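Local coordinates for protein transcriptional regulator (Thermus thermophilus, PDB 2H0A) that probably acts as a transcriptional repressor of the CcpA type, its periplasmic-binding-protein-like fold being suited to sensing a small effector, at residues E12-L17 and I60-D65; A110-P115 and G271-A276; V121-D126 and I159-Q164. One frame throughout, in Å; residues are numbered along the deposited sequence.

Interaction 1: residues E12-L17 and I60-D65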
ATOM      1  N   GLU A  12      -7.601   1.349   6.796  1.00 50.94           N
ATOM      2  CA  GLU A  12      -8.444   1.379   7.986  1.00 48.25           C
ATOM      3  C   GLU A  12      -9.847   1.894   7.652  1.00 46.82           C
ATOM      4  O   GLU A  12     -10.817   1.577   8.337  1.00 45.17           O
ATOM      5  CB  GLU A  12      -7.804   2.258   9.063  1.00 48.72           C
ATOM      6  CG  GLU A  12      -8.684   2.493  10.280  1.00 51.53           C
ATOM      7  CD  GLU A  12      -8.857   1.255  11.141  1.00 54.08           C
ATOM      8  OE1 GLU A  12      -8.839   0.134  10.589  1.00 55.84           O
ATOM      9  OE2 GLU A  12      -9.027   1.403  12.372  1.00 54.67           O
ATOM     10  N   PHE A  13      -9.942   2.681   6.583  1.00 45.84           N
ATOM     11  CA  PHE A  13     -11.210   3.255   6.153  1.00 44.99           C
ATOM     12  C   PHE A  13     -12.170   2.171   5.706  1.00 46.03           C
ATOM     13  O   PHE A  13     -13.387   2.290   5.872  1.00 47.01           O
ATOM     14  CB  PHE A  13     -10.975   4.236   5.004  1.00 43.35           C
ATOM     15  CG  PHE A  13     -12.239   4.845   4.446  1.00 41.72           C
ATOM     16  CD1 PHE A  13     -12.913   5.844   5.135  1.00 38.92           C
ATOM     17  CD2 PHE A  13     -12.748   4.422   3.218  1.00 40.13           C
ATOM     18  CE1 PHE A  13     -14.072   6.417   4.606  1.00 37.34           C
ATOM     19  CE2 PHE A  13     -13.905   4.994   2.687  1.00 38.67           C
ATOM     20  CZ  PHE A  13     -14.565   5.990   3.384  1.00 35.86           C
ATOM     21  N   TYR A  14     -11.626   1.108   5.132  1.00 46.69           N
ATOM     22  CA  TYR A  14     -12.465   0.024   4.673  1.00 47.69           C
ATOM     23  C   TYR A  14     -12.737  -0.947   5.799  1.00 47.55           C
ATOM     24  O   TYR A  14     -13.765  -1.618   5.804  1.00 48.84           O
ATOM     25  CB  TYR A  14     -11.821  -0.654   3.467  1.00 50.84           C
ATOM     26  CG  TYR A  14     -11.725   0.310   2.315  1.00 56.88           C
ATOM     27  CD1 TYR A  14     -12.865   0.680   1.599  1.00 58.99           C
ATOM     28  CD2 TYR A  14     -10.531   0.973   2.040  1.00 60.10           C
ATOM     29  CE1 TYR A  14     -12.823   1.697   0.653  1.00 62.29           C
ATOM     30  CE2 TYR A  14     -10.474   1.994   1.096  1.00 63.85           C
ATOM     31  CZ  TYR A  14     -11.627   2.356   0.409  1.00 64.89           C
ATOM     32  OH  TYR A  14     -11.579   3.404  -0.486  1.00 67.08           O
ATOM     33  N   ARG A  15     -11.839  -1.018   6.773  1.00 46.60           N
ATOM     34  CA  ARG A  15     -12.087  -1.924   7.880  1.00 46.09           C
ATOM     35  C   ARG A  15     -13.307  -1.387   8.609  1.00 45.95           C
ATOM     36  O   ARG A  15     -14.256  -2.125   8.872  1.00 46.54           O
ATOM     37  CB  ARG A  15     -10.901  -1.986   8.848  1.00 45.47           C
ATOM     38  CG  ARG A  15     -11.110  -3.013   9.957  1.00 45.69           C
ATOM     39  CD  ARG A  15     -10.137  -2.862  11.120  1.00 45.98           C
ATOM     40  NE  ARG A  15     -10.396  -1.665  11.918  1.00 48.24           N
ATOM     41  CZ  ARG A  15     -11.518  -1.440  12.595  1.00 49.58           C
ATOM     42  NH1 ARG A  15     -12.502  -2.327  12.582  1.00 50.12           N
ATOM     43  NH2 ARG A  15     -11.661  -0.316  13.279  1.00 51.27           N
ATOM     44  N   ARG A  16     -13.279  -0.092   8.918  1.00 45.12           N
ATOM     45  CA  ARG A  16     -14.381   0.564   9.626  1.00 43.93           C
ATOM     46  C   ARG A  16     -15.673   0.538   8.827  1.00 43.00           C
ATOM     47  O   ARG A  16     -16.754   0.426   9.396  1.00 43.18           O
ATOM     48  CB  ARG A  16     -14.033   2.018   9.935  1.00 41.98           C
ATOM     49  CG  ARG A  16     -12.778   2.205  10.760  1.00 42.81           C
ATOM     50  CD  ARG A  16     -12.403   3.675  10.794  1.00 43.14           C
ATOM     51  NE  ARG A  16     -13.454   4.477  11.410  1.00 44.24           N
ATOM     52  CZ  ARG A  16     -13.522   5.803  11.353  1.00 42.40           C
ATOM     53  NH1 ARG A  16     -12.593   6.492  10.704  1.00 40.33           N
ATOM     54  NH2 ARG A  16     -14.526   6.435  11.942  1.00 40.09           N
ATOM     55  N   LEU A  17     -15.548   0.647   7.509  1.00 42.71           N
ATOM     56  CA  LEU A  17     -16.697   0.657   6.613  1.00 41.96           C
ATOM     57  C   LEU A  17     -17.437  -0.667   6.679  1.00 41.71           C
ATOM     58  O   LEU A  17     -18.660  -0.701   6.775  1.00 41.41           O
ATOM     59  CB  LEU A  17     -16.237   0.919   5.179  1.00 42.13           C
ATOM     60  CG  LEU A  17     -17.270   1.546   4.242  1.00 44.10           C
ATOM     61  CD1 LEU A  17     -17.591   2.956   4.728  1.00 45.02           C
ATOM     62  CD2 LEU A  17     -16.731   1.598   2.827  1.00 43.98           C
ATOM     63  N   ILE A  60     -22.819  -3.931  -2.483  1.00 60.26           N
ATOM     64  CA  ILE A  60     -22.451  -2.654  -1.876  1.00 59.16           C
ATOM     65  C   ILE A  60     -21.107  -2.237  -2.471  1.00 58.92           C
ATOM     66  O   ILE A  60     -20.088  -2.867  -2.205  1.00 58.87           O
ATOM     67  CB  ILE A  60     -22.309  -2.787  -0.338  1.00 58.38           C
ATOM     68  CG1 ILE A  60     -23.665  -3.153   0.279  1.00 57.43           C
ATOM     69  CG2 ILE A  60     -21.752  -1.490   0.253  1.00 57.19           C
ATOM     70  CD1 ILE A  60     -23.631  -3.373   1.770  1.00 54.90           C
ATOM     71  N   LEU A  61     -21.108  -1.183  -3.281  1.00 58.87           N
ATOM     72  CA  LEU A  61     -19.880  -0.714  -3.917  1.00 59.54           C
ATOM     73  C   LEU A  61     -19.236   0.407  -3.115  1.00 59.73           C
ATOM     74  O   LEU A  61     -19.878   1.409  -2.822  1.00 60.56           O
ATOM     75  CB  LEU A  61     -20.177  -0.219  -5.329  1.00 59.82           C
ATOM     76  CG  LEU A  61     -19.154  -0.597  -6.403  1.00 60.76           C
ATOM     77  CD1 LEU A  61     -19.468   0.173  -7.679  1.00 60.92           C
ATOM     78  CD2 LEU A  61     -17.733  -0.288  -5.931  1.00 60.91           C
ATOM     79  N   ALA A  62     -17.957   0.247  -2.784  1.00 60.31           N
ATOM     80  CA  ALA A  62     -17.249   1.245  -1.986  1.00 60.11           C
ATOM     81  C   ALA A  62     -16.240   2.142  -2.717  1.00 60.61           C
ATOM     82  O   ALA A  62     -15.482   1.693  -3.577  1.00 59.90           O
ATOM     83  CB  ALA A  62     -16.565   0.555  -0.808  1.00 57.96           C
ATOM     84  N   SER A  63     -16.265   3.421  -2.343  1.00 62.79           N
ATOM     85  CA  SER A  63     -15.374   4.467  -2.849  1.00 63.32           C
ATOM     86  C   SER A  63     -15.231   4.676  -4.345  1.00 65.62           C
ATOM     87  O   SER A  63     -14.953   5.785  -4.775  1.00 64.30           O
ATOM     88  CB  SER A  63     -13.984   4.285  -2.250  1.00 61.44           C
ATOM     89  OG  SER A  63     -14.046   4.290  -0.837  1.00 57.84           O
ATOM     90  N   TYR A  64     -15.412   3.634  -5.147  1.00 69.99           N
ATOM     91  CA  TYR A  64     -15.265   3.790  -6.594  1.00 74.53           C
ATOM     92  C   TYR A  64     -16.554   3.574  -7.360  1.00 77.06           C
ATOM     93  O   TYR A  64     -17.251   2.580  -7.167  1.00 77.56           O
ATOM     94  CB  TYR A  64     -14.149   2.880  -7.093  1.00 76.06           C
ATOM     95  CG  TYR A  64     -12.846   3.227  -6.420  1.00 78.40           C
ATOM     96  CD1 TYR A  64     -12.545   2.754  -5.142  1.00 78.75           C
ATOM     97  CD2 TYR A  64     -11.950   4.107  -7.023  1.00 79.34           C
ATOM     98  CE1 TYR A  64     -11.379   3.155  -4.477  1.00 79.14           C
ATOM     99  CE2 TYR A  64     -10.791   4.516  -6.374  1.00 79.12           C
ATOM    100  CZ  TYR A  64     -10.507   4.041  -5.101  1.00 79.21           C
ATOM    101  OH  TYR A  64      -9.364   4.462  -4.453  1.00 78.07           O
ATOM    102  N   ASP A  65     -16.851   4.513  -8.251  1.00 80.53           N
ATOM    103  CA  ASP A  65     -18.105   4.495  -8.987  1.00 84.89           C
ATOM    104  C   ASP A  65     -18.410   3.580 -10.172  1.00 87.92           C
ATOM    105  O   ASP A  65     -18.630   2.382 -10.008  1.00 89.21           O
ATOM    106  CB  ASP A  65     -18.478   5.935  -9.375  1.00 83.57           C
ATOM    107  CG  ASP A  65     -19.812   6.014 -10.098  1.00 82.87           C
ATOM    108  OD1 ASP A  65     -20.692   5.170  -9.819  1.00 80.67           O
ATOM    109  OD2 ASP A  65     -19.980   6.918 -10.941  1.00 83.27           O
TER
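Y14 reaches out from helix 12-25 and gives its phenol hydrogen to S63, OH to OG 2.6 Å. The serine oxygen lies at the edge of the tyrosine ring, near its plane, and also at the edge of the phenylalanine ring, where F13 CE2 lies 3.6 Å from S63 OG. The A62 methyl packs against two side chains of the helix: L17 touches it with CD2 at 3.8 Å, while Y14 presents the ring edge, CE1 standing 4.2 Å from A62 CB. Strand 58-62 and helix 12-25 belong to the N-terminal half of a periplasmic-binding-protein-like fold, in which helices pack on a parallel sheet and the loops after the strand ends face the other half. S63 starts such a loop. Its OG, turned toward the phenol by a chi1 of -57° (anti to its own carbonyl carbon), is shared between Y14 and the carboxylate of D85, which would hold the hydroxyl in one orientation. F13 CD2 sits over one face of the Y14 ring near its rim, which probably limits the ring's rotation. Farther out, V233 of helix 233-248 packs against F13 and L17, and R16 is tied to E234 by a salt bridge.

Interaction 2: residues A110-P115 and G271-A276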
ATOM      1  N   ALA A 110      -6.852  28.265  10.739  1.00 39.34           N
ATOM      2  CA  ALA A 110      -6.763  29.700  10.539  1.00 39.28           C
ATOM      3  C   ALA A 110      -6.767  30.459  11.863  1.00 40.79           C
ATOM      4  O   ALA A 110      -6.673  31.679  11.882  1.00 43.40           O
ATOM      5  CB  ALA A 110      -7.923  30.158   9.687  1.00 36.20           C
ATOM      6  N   ARG A 111      -6.864  29.746  12.973  1.00 41.37           N
ATOM      7  CA  ARG A 111      -6.909  30.403  14.268  1.00 41.99           C
ATOM      8  C   ARG A 111      -5.595  30.273  15.022  1.00 42.95           C
ATOM      9  O   ARG A 111      -5.523  30.594  16.208  1.00 43.05           O
ATOM     10  CB  ARG A 111      -8.039  29.802  15.100  1.00 43.68           C
ATOM     11  CG  ARG A 111      -9.369  29.694  14.361  1.00 46.92           C
ATOM     12  CD  ARG A 111     -10.391  28.940  15.187  1.00 50.18           C
ATOM     13  NE  ARG A 111     -10.606  29.609  16.463  1.00 55.52           N
ATOM     14  CZ  ARG A 111     -11.102  29.024  17.547  1.00 57.15           C
ATOM     15  NH1 ARG A 111     -11.441  27.743  17.515  1.00 56.89           N
ATOM     16  NH2 ARG A 111     -11.246  29.724  18.666  1.00 59.07           N
ATOM     17  N   PHE A 112      -4.556  29.812  14.330  1.00 44.05           N
ATOM     18  CA  PHE A 112      -3.246  29.617  14.949  1.00 42.99           C
ATOM     19  C   PHE A 112      -2.096  30.386  14.308  1.00 42.68           C
ATOM     20  O   PHE A 112      -2.130  30.727  13.129  1.00 41.15           O
ATOM     21  CB  PHE A 112      -2.871  28.129  14.945  1.00 43.18           C
ATOM     22  CG  PHE A 112      -3.859  27.248  15.636  1.00 42.68           C
ATOM     23  CD1 PHE A 112      -5.091  26.964  15.050  1.00 43.50           C
ATOM     24  CD2 PHE A 112      -3.559  26.698  16.875  1.00 40.99           C
ATOM     25  CE1 PHE A 112      -6.011  26.141  15.690  1.00 43.99           C
ATOM     26  CE2 PHE A 112      -4.464  25.876  17.526  1.00 42.52           C
ATOM     27  CZ  PHE A 112      -5.699  25.593  16.932  1.00 43.40           C
ATOM     28  N   PRO A 113      -1.052  30.667  15.097  1.00 43.76           N
ATOM     29  CA  PRO A 113       0.143  31.388  14.648  1.00 44.13           C
ATOM     30  C   PRO A 113       1.001  30.507  13.721  1.00 44.89           C
ATOM     31  O   PRO A 113       0.900  29.276  13.754  1.00 45.24           O
ATOM     32  CB  PRO A 113       0.866  31.701  15.957  1.00 43.56           C
ATOM     33  CG  PRO A 113      -0.244  31.758  16.957  1.00 42.28           C
ATOM     34  CD  PRO A 113      -1.097  30.597  16.568  1.00 42.90           C
ATOM     35  N   GLY A 114       1.840  31.135  12.901  1.00 44.06           N
ATOM     36  CA  GLY A 114       2.693  30.381  12.002  1.00 42.96           C
ATOM     37  C   GLY A 114       1.990  29.975  10.720  1.00 42.96           C
ATOM     38  O   GLY A 114       0.778  29.754  10.732  1.00 43.64           O
ATOM     39  N   PRO A 115       2.727  29.855   9.598  1.00 41.46           N
ATOM     40  CA  PRO A 115       2.206  29.476   8.279  1.00 39.89           C
ATOM     41  C   PRO A 115       1.485  28.132   8.249  1.00 38.43           C
ATOM     42  O   PRO A 115       1.877  27.178   8.913  1.00 38.69           O
ATOM     43  CB  PRO A 115       3.452  29.476   7.408  1.00 39.86           C
ATOM     44  CG  PRO A 115       4.510  29.055   8.375  1.00 41.64           C
ATOM     45  CD  PRO A 115       4.198  29.903   9.568  1.00 40.43           C
ATOM     46  N   GLY A 271      -4.079  21.406  20.212  1.00 59.04           N
ATOM     47  CA  GLY A 271      -4.251  22.296  21.346  1.00 63.57           C
ATOM     48  C   GLY A 271      -5.322  23.364  21.189  1.00 67.51           C
ATOM     49  O   GLY A 271      -6.304  23.184  20.460  1.00 67.74           O
ATOM     50  N   THR A 272      -5.129  24.485  21.885  1.00 70.61           N
ATOM     51  CA  THR A 272      -6.060  25.616  21.848  1.00 74.02           C
ATOM     52  C   THR A 272      -5.514  26.755  21.002  1.00 76.64           C
ATOM     53  O   THR A 272      -4.359  27.154  21.165  1.00 77.63           O
ATOM     54  CB  THR A 272      -6.322  26.145  23.253  1.00 73.61           C
ATOM     55  OG1 THR A 272      -6.870  25.094  24.060  1.00 73.21           O
ATOM     56  CG2 THR A 272      -7.295  27.307  23.209  1.00 74.52           C
ATOM     57  N   PRO A 273      -6.349  27.303  20.092  1.00 79.13           N
ATOM     58  CA  PRO A 273      -6.021  28.398  19.174  1.00 82.03           C
ATOM     59  C   PRO A 273      -4.901  29.373  19.589  1.00 85.48           C
ATOM     60  O   PRO A 273      -3.860  29.437  18.936  1.00 86.05           O
ATOM     61  CB  PRO A 273      -7.372  29.095  18.951  1.00 81.01           C
ATOM     62  CG  PRO A 273      -8.435  28.060  19.407  1.00 79.51           C
ATOM     63  CD  PRO A 273      -7.710  26.814  19.828  1.00 78.14           C
ATOM     64  N   PRO A 274      -5.096  30.159  20.663  1.00 88.06           N
ATOM     65  CA  PRO A 274      -6.233  30.295  21.571  1.00 90.23           C
ATOM     66  C   PRO A 274      -6.881  31.657  21.346  1.00 92.43           C
ATOM     67  O   PRO A 274      -7.222  32.022  20.228  1.00 92.52           O
ATOM     68  CB  PRO A 274      -5.557  30.216  22.930  1.00 89.90           C
ATOM     69  CG  PRO A 274      -4.404  31.167  22.672  1.00 89.16           C
ATOM     70  CD  PRO A 274      -3.891  30.727  21.301  1.00 88.97           C
ATOM     71  N   ALA A 275      -6.979  32.432  22.417  1.00 94.88           N
ATOM     72  CA  ALA A 275      -7.577  33.756  22.336  1.00 96.74           C
ATOM     73  C   ALA A 275      -6.488  34.836  22.268  1.00 98.16           C
ATOM     74  O   ALA A 275      -5.409  34.690  22.856  1.00 98.58           O
ATOM     75  N   ALA A 276      -6.777  35.908  21.523  1.00 99.38           N
ATOM     76  CA  ALA A 276      -5.853  37.035  21.335  1.00 99.87           C
ATOM     77  C   ALA A 276      -5.613  37.813  22.623  1.00100.20           C
ATOM     78  O   ALA A 276      -6.176  37.430  23.667  1.00100.28           O
ATOM     79  CB  ALA A 276      -6.389  37.980  20.250  1.00 99.55           C
ATOM     80  OXT ALA A 276      -4.849  38.800  22.588  1.00100.34           O
TER
HETATM   81  O   HOH W   1      -7.867  31.884  17.570  1.00 66.43           O
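G271 touches F112 through its carbonyl: the oxygen sits at the edge of the phenyl ring, near its plane, 4.3 Å from CZ. The backbone angles of this glycine would jam a CB against the preceding carbonyl. At T272 the side chain points away, and it is the carbonyl carbon that approaches F112 CE2, at 3.7 Å. P273 then carries most of the contact, wedged between two side chains of the loop that links helix 99-109 to strand 116-121. Its CA stands over one face of the F112 ring in a CH-pi contact, 3.7 Å from the centroid and 25° off the normal, while its CD packs on CZ at 3.7 Å. On R111 the same proline lays CG over one face of the guanidinium, 3.3 Å from NH2; the two side chains run side by side, and the bend at chi3 (59°) brings NE round beside the proline ring, from where the guanidinium extends past CG. P273 O faces P113 CD. The peptide to P274 is cis, and a water bridges the two backbones there, donating to R111 O at 3.0 Å and to P274 O at 2.7 Å. The F112 ring also makes an edge-to-face contact with Y108, and R150 binds its carbonyl, which anchors the loop that receives G271-P274. With an alanine at F112, P273 CA and CD lose the ring they pack on, which would probably open a gap beside Y108 and let this part of the tail shift. No direct hydrogen bond joins the two segments: the contact, centred on P273, rests on van der Waals and CH-pi packing with a water-mediated backbone link, and probably depends on close fit more than on charge pairing.

Interaction 3: residues V121-D126 and I159-Q164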
ATOM      1  N   VAL A 121      -2.994  13.869  -0.753  1.00 54.14           N
ATOM      2  CA  VAL A 121      -2.732  12.480  -1.107  1.00 59.60           C
ATOM      3  C   VAL A 121      -2.961  12.245  -2.598  1.00 64.64           C
ATOM      4  O   VAL A 121      -4.020  12.575  -3.138  1.00 65.08           O
ATOM      5  CB  VAL A 121      -3.620  11.530  -0.295  1.00 58.68           C
ATOM      6  CG1 VAL A 121      -3.315  10.090  -0.665  1.00 58.36           C
ATOM      7  CG2 VAL A 121      -3.394  11.765   1.193  1.00 57.99           C
ATOM      8  N   GLU A 122      -1.955  11.668  -3.248  1.00 70.09           N
ATOM      9  CA  GLU A 122      -1.994  11.399  -4.680  1.00 74.78           C
ATOM     10  C   GLU A 122      -1.818   9.914  -4.993  1.00 77.87           C
ATOM     11  O   GLU A 122      -0.698   9.437  -5.179  1.00 78.66           O
ATOM     12  CB  GLU A 122      -0.887  12.207  -5.371  1.00 76.08           C
ATOM     13  CG  GLU A 122      -0.856  12.116  -6.893  1.00 78.94           C
ATOM     14  CD  GLU A 122      -1.990  12.877  -7.551  1.00 80.35           C
ATOM     15  OE1 GLU A 122      -2.118  14.096  -7.299  1.00 81.24           O
ATOM     16  OE2 GLU A 122      -2.751  12.258  -8.324  1.00 81.71           O
ATOM     17  N   GLU A 123      -2.927   9.183  -5.044  1.00 81.57           N
ATOM     18  CA  GLU A 123      -2.883   7.760  -5.365  1.00 85.27           C
ATOM     19  C   GLU A 123      -3.396   7.539  -6.783  1.00 87.38           C
ATOM     20  O   GLU A 123      -4.498   7.977  -7.127  1.00 87.39           O
ATOM     21  CB  GLU A 123      -3.733   6.954  -4.383  1.00 85.99           C
ATOM     22  CG  GLU A 123      -3.116   6.799  -3.005  1.00 87.43           C
ATOM     23  CD  GLU A 123      -1.707   6.241  -3.058  1.00 88.38           C
ATOM     24  OE1 GLU A 123      -1.407   5.461  -3.988  1.00 88.87           O
ATOM     25  OE2 GLU A 123      -0.903   6.574  -2.160  1.00 88.31           O
ATOM     26  N   GLU A 124      -2.588   6.860  -7.595  1.00 90.14           N
ATOM     27  CA  GLU A 124      -2.921   6.573  -8.989  1.00 92.73           C
ATOM     28  C   GLU A 124      -4.408   6.291  -9.232  1.00 94.15           C
ATOM     29  O   GLU A 124      -4.985   6.797 -10.194  1.00 94.32           O
ATOM     30  CB  GLU A 124      -2.059   5.409  -9.496  1.00 93.01           C
ATOM     31  CG  GLU A 124      -2.359   4.962 -10.916  1.00 93.98           C
ATOM     32  CD  GLU A 124      -3.502   3.973 -10.983  1.00 94.64           C
ATOM     33  OE1 GLU A 124      -3.382   2.883 -10.381  1.00 94.43           O
ATOM     34  OE2 GLU A 124      -4.519   4.286 -11.638  1.00 94.68           O
ATOM     35  N   PRO A 125      -5.045   5.473  -8.371  1.00 95.24           N
ATOM     36  CA  PRO A 125      -6.470   5.163  -8.537  1.00 96.06           C
ATOM     37  C   PRO A 125      -7.374   6.338  -8.158  1.00 97.22           C
ATOM     38  O   PRO A 125      -7.789   6.467  -7.008  1.00 97.89           O
ATOM     39  CB  PRO A 125      -6.676   3.968  -7.608  1.00 95.38           C
ATOM     40  CG  PRO A 125      -5.329   3.325  -7.574  1.00 95.26           C
ATOM     41  CD  PRO A 125      -4.424   4.518  -7.438  1.00 95.24           C
ATOM     42  N   ASP A 126      -7.672   7.192  -9.129  1.00 98.64           N
ATOM     43  CA  ASP A 126      -8.529   8.350  -8.896  1.00 99.74           C
ATOM     44  C   ASP A 126      -9.732   8.293  -9.838  1.00100.30           C
ATOM     45  O   ASP A 126     -10.507   9.249  -9.943  1.00100.27           O
ATOM     46  CB  ASP A 126      -7.745   9.647  -9.128  1.00100.02           C
ATOM     47  CG  ASP A 126      -7.146   9.729 -10.522  1.00100.32           C
ATOM     48  OD1 ASP A 126      -6.193   8.972 -10.813  1.00100.02           O
ATOM     49  OD2 ASP A 126      -7.633  10.549 -11.329  1.00100.32           O
ATOM     50  N   ILE A 159       2.499  17.196  -2.088  1.00 41.63           N
ATOM     51  CA  ILE A 159       1.784  16.062  -2.640  1.00 41.80           C
ATOM     52  C   ILE A 159       2.595  14.795  -2.383  1.00 41.65           C
ATOM     53  O   ILE A 159       3.813  14.772  -2.588  1.00 42.14           O
ATOM     54  CB  ILE A 159       1.563  16.251  -4.158  1.00 42.02           C
ATOM     55  CG1 ILE A 159       0.935  17.627  -4.418  1.00 41.06           C
ATOM     56  CG2 ILE A 159       0.659  15.149  -4.695  1.00 40.67           C
ATOM     57  CD1 ILE A 159       0.841  18.005  -5.878  1.00 37.96           C
ATOM     58  N   THR A 160       1.921  13.744  -1.930  1.00 41.48           N
ATOM     59  CA  THR A 160       2.594  12.483  -1.647  1.00 40.76           C
ATOM     60  C   THR A 160       1.612  11.311  -1.571  1.00 39.83           C
ATOM     61  O   THR A 160       0.453  11.444  -1.946  1.00 37.93           O
ATOM     62  CB  THR A 160       3.422  12.591  -0.331  1.00 40.88           C
ATOM     63  OG1 THR A 160       4.124  11.365  -0.105  1.00 41.40           O
ATOM     64  CG2 THR A 160       2.528  12.898   0.860  1.00 39.93           C
ATOM     65  N   ARG A 161       2.083  10.160  -1.097  1.00 40.39           N
ATOM     66  CA  ARG A 161       1.240   8.971  -0.996  1.00 40.90           C
ATOM     67  C   ARG A 161       0.592   8.881   0.378  1.00 39.95           C
ATOM     68  O   ARG A 161       1.004   9.559   1.319  1.00 37.22           O
ATOM     69  CB  ARG A 161       2.062   7.704  -1.236  1.00 43.95           C
ATOM     70  CG  ARG A 161       3.084   7.781  -2.368  1.00 49.20           C
ATOM     71  CD  ARG A 161       2.473   7.593  -3.738  1.00 53.60           C
ATOM     72  NE  ARG A 161       1.637   6.397  -3.815  1.00 61.26           N
ATOM     73  CZ  ARG A 161       2.020   5.171  -3.464  1.00 64.13           C
ATOM     74  NH1 ARG A 161       3.244   4.958  -2.999  1.00 65.81           N
ATOM     75  NH2 ARG A 161       1.174   4.150  -3.578  1.00 63.96           N
ATOM     76  N   HIS A 162      -0.423   8.027   0.480  1.00 39.49           N
ATOM     77  CA  HIS A 162      -1.154   7.833   1.724  1.00 39.61           C
ATOM     78  C   HIS A 162      -0.378   6.914   2.664  1.00 39.98           C
ATOM     79  O   HIS A 162      -0.677   5.736   2.792  1.00 40.84           O
ATOM     80  CB  HIS A 162      -2.546   7.267   1.410  1.00 37.68           C
ATOM     81  CG  HIS A 162      -3.388   6.996   2.623  1.00 39.99           C
ATOM     82  ND1 HIS A 162      -3.560   5.732   3.142  1.00 40.31           N
ATOM     83  CD2 HIS A 162      -4.111   7.829   3.411  1.00 40.89           C
ATOM     84  CE1 HIS A 162      -4.354   5.795   4.199  1.00 40.01           C
ATOM     85  NE2 HIS A 162      -4.701   7.054   4.382  1.00 40.81           N
ATOM     86  N   SER A 163       0.630   7.476   3.326  1.00 41.07           N
ATOM     87  CA  SER A 163       1.467   6.724   4.261  1.00 40.61           C
ATOM     88  C   SER A 163       2.071   7.647   5.302  1.00 40.19           C
ATOM     89  O   SER A 163       2.018   8.874   5.181  1.00 39.85           O
ATOM     90  CB  SER A 163       2.614   6.022   3.528  1.00 41.74           C
ATOM     91  OG  SER A 163       3.561   6.958   3.030  1.00 42.10           O
ATOM     92  N   GLN A 164       2.663   7.040   6.322  1.00 39.37           N
ATOM     93  CA  GLN A 164       3.295   7.797   7.379  1.00 38.39           C
ATOM     94  C   GLN A 164       4.597   8.367   6.847  1.00 37.73           C
ATOM     95  O   GLN A 164       5.039   9.437   7.264  1.00 36.48           O
ATOM     96  CB  GLN A 164       3.582   6.899   8.570  1.00 39.20           C
ATOM     97  CG  GLN A 164       2.406   6.078   9.027  1.00 41.24           C
ATOM     98  CD  GLN A 164       2.598   5.554  10.433  1.00 43.29           C
ATOM     99  OE1 GLN A 164       1.910   4.629  10.857  1.00 43.78           O
ATOM    100  NE2 GLN A 164       3.533   6.157  11.174  1.00 43.58           N
TER
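The guanidinium of R161 meets the carboxylate of E123 edge-on, OE1 lying close to the arginine plane, with the two flat groups turned 61° from each other. NH2 takes the syn lone pair of OE1 at 2.9 Å in a salt bridge, and NE adds a weak bond to the same oxygen at 3.2 Å. The carbonyl oxygen of E122 also lies at the guanidinium edge, with R161 CD 3.9 Å from it. The other carboxylate oxygen, E123 OE2, works on the backbone: its anti lone pair accepts H162 N at 3.1 Å, nearly straight at 168°. Bends at chi2 and chi3 of R161 fold the arginine back toward E123, and the bend at chi2 (-53°) of the glutamate brings its carboxylate carbon CD toward R161. One carboxylate thus ties down the arginine head and the inverse gamma turn centred on H162. This turn follows strand 157-160, the outermost of the sheet within this chain. Its parallel neighbour is strand 116-121, joined to it through helix 133-147 in a beta-alpha-beta crossover of the C-terminal half of the periplasmic-binding-protein-like fold. The pairing reaches its end here: E122 N donates to T160 O at 2.7 Å, beside the parallel bridge of V121 with T160. On the sheet face that carries V121 and T160, V121 CG1 packs against H162 CB at 3.6 Å. E122 and I159 lie side by side, pointing the same way, CB to CG2 at 3.4 Å. Just beyond, S163 caps helix 164-175 with its hydroxyl on G166 N. E165 of the second subunit packs on T160 and makes a long, weak ion pair with R161 NH1, placing this strand edge near the dimer contact.

In the fold
From the N terminus, interaction 1 closes first, bringing helix 12-25 onto the end of strand 58-62 in the N-terminal half. Interaction 2 opens at the loop after helix 99-109 and closes only at the C-terminal tail, 156 residues later. Within that span lies interaction 3, a short closure joining the ends of strands 116-121 and 157-160 across helix 133-147. Interactions 1 and 3 reach the same sheet, with centres about 17 Å apart, and touch by packing where Y64 OH lies 3.6 Å from P125 O, between loops of the two halves. Interaction 2 stands apart: its centre is about 34 Å from that of interaction 1, on the opposite side of the chain's centre.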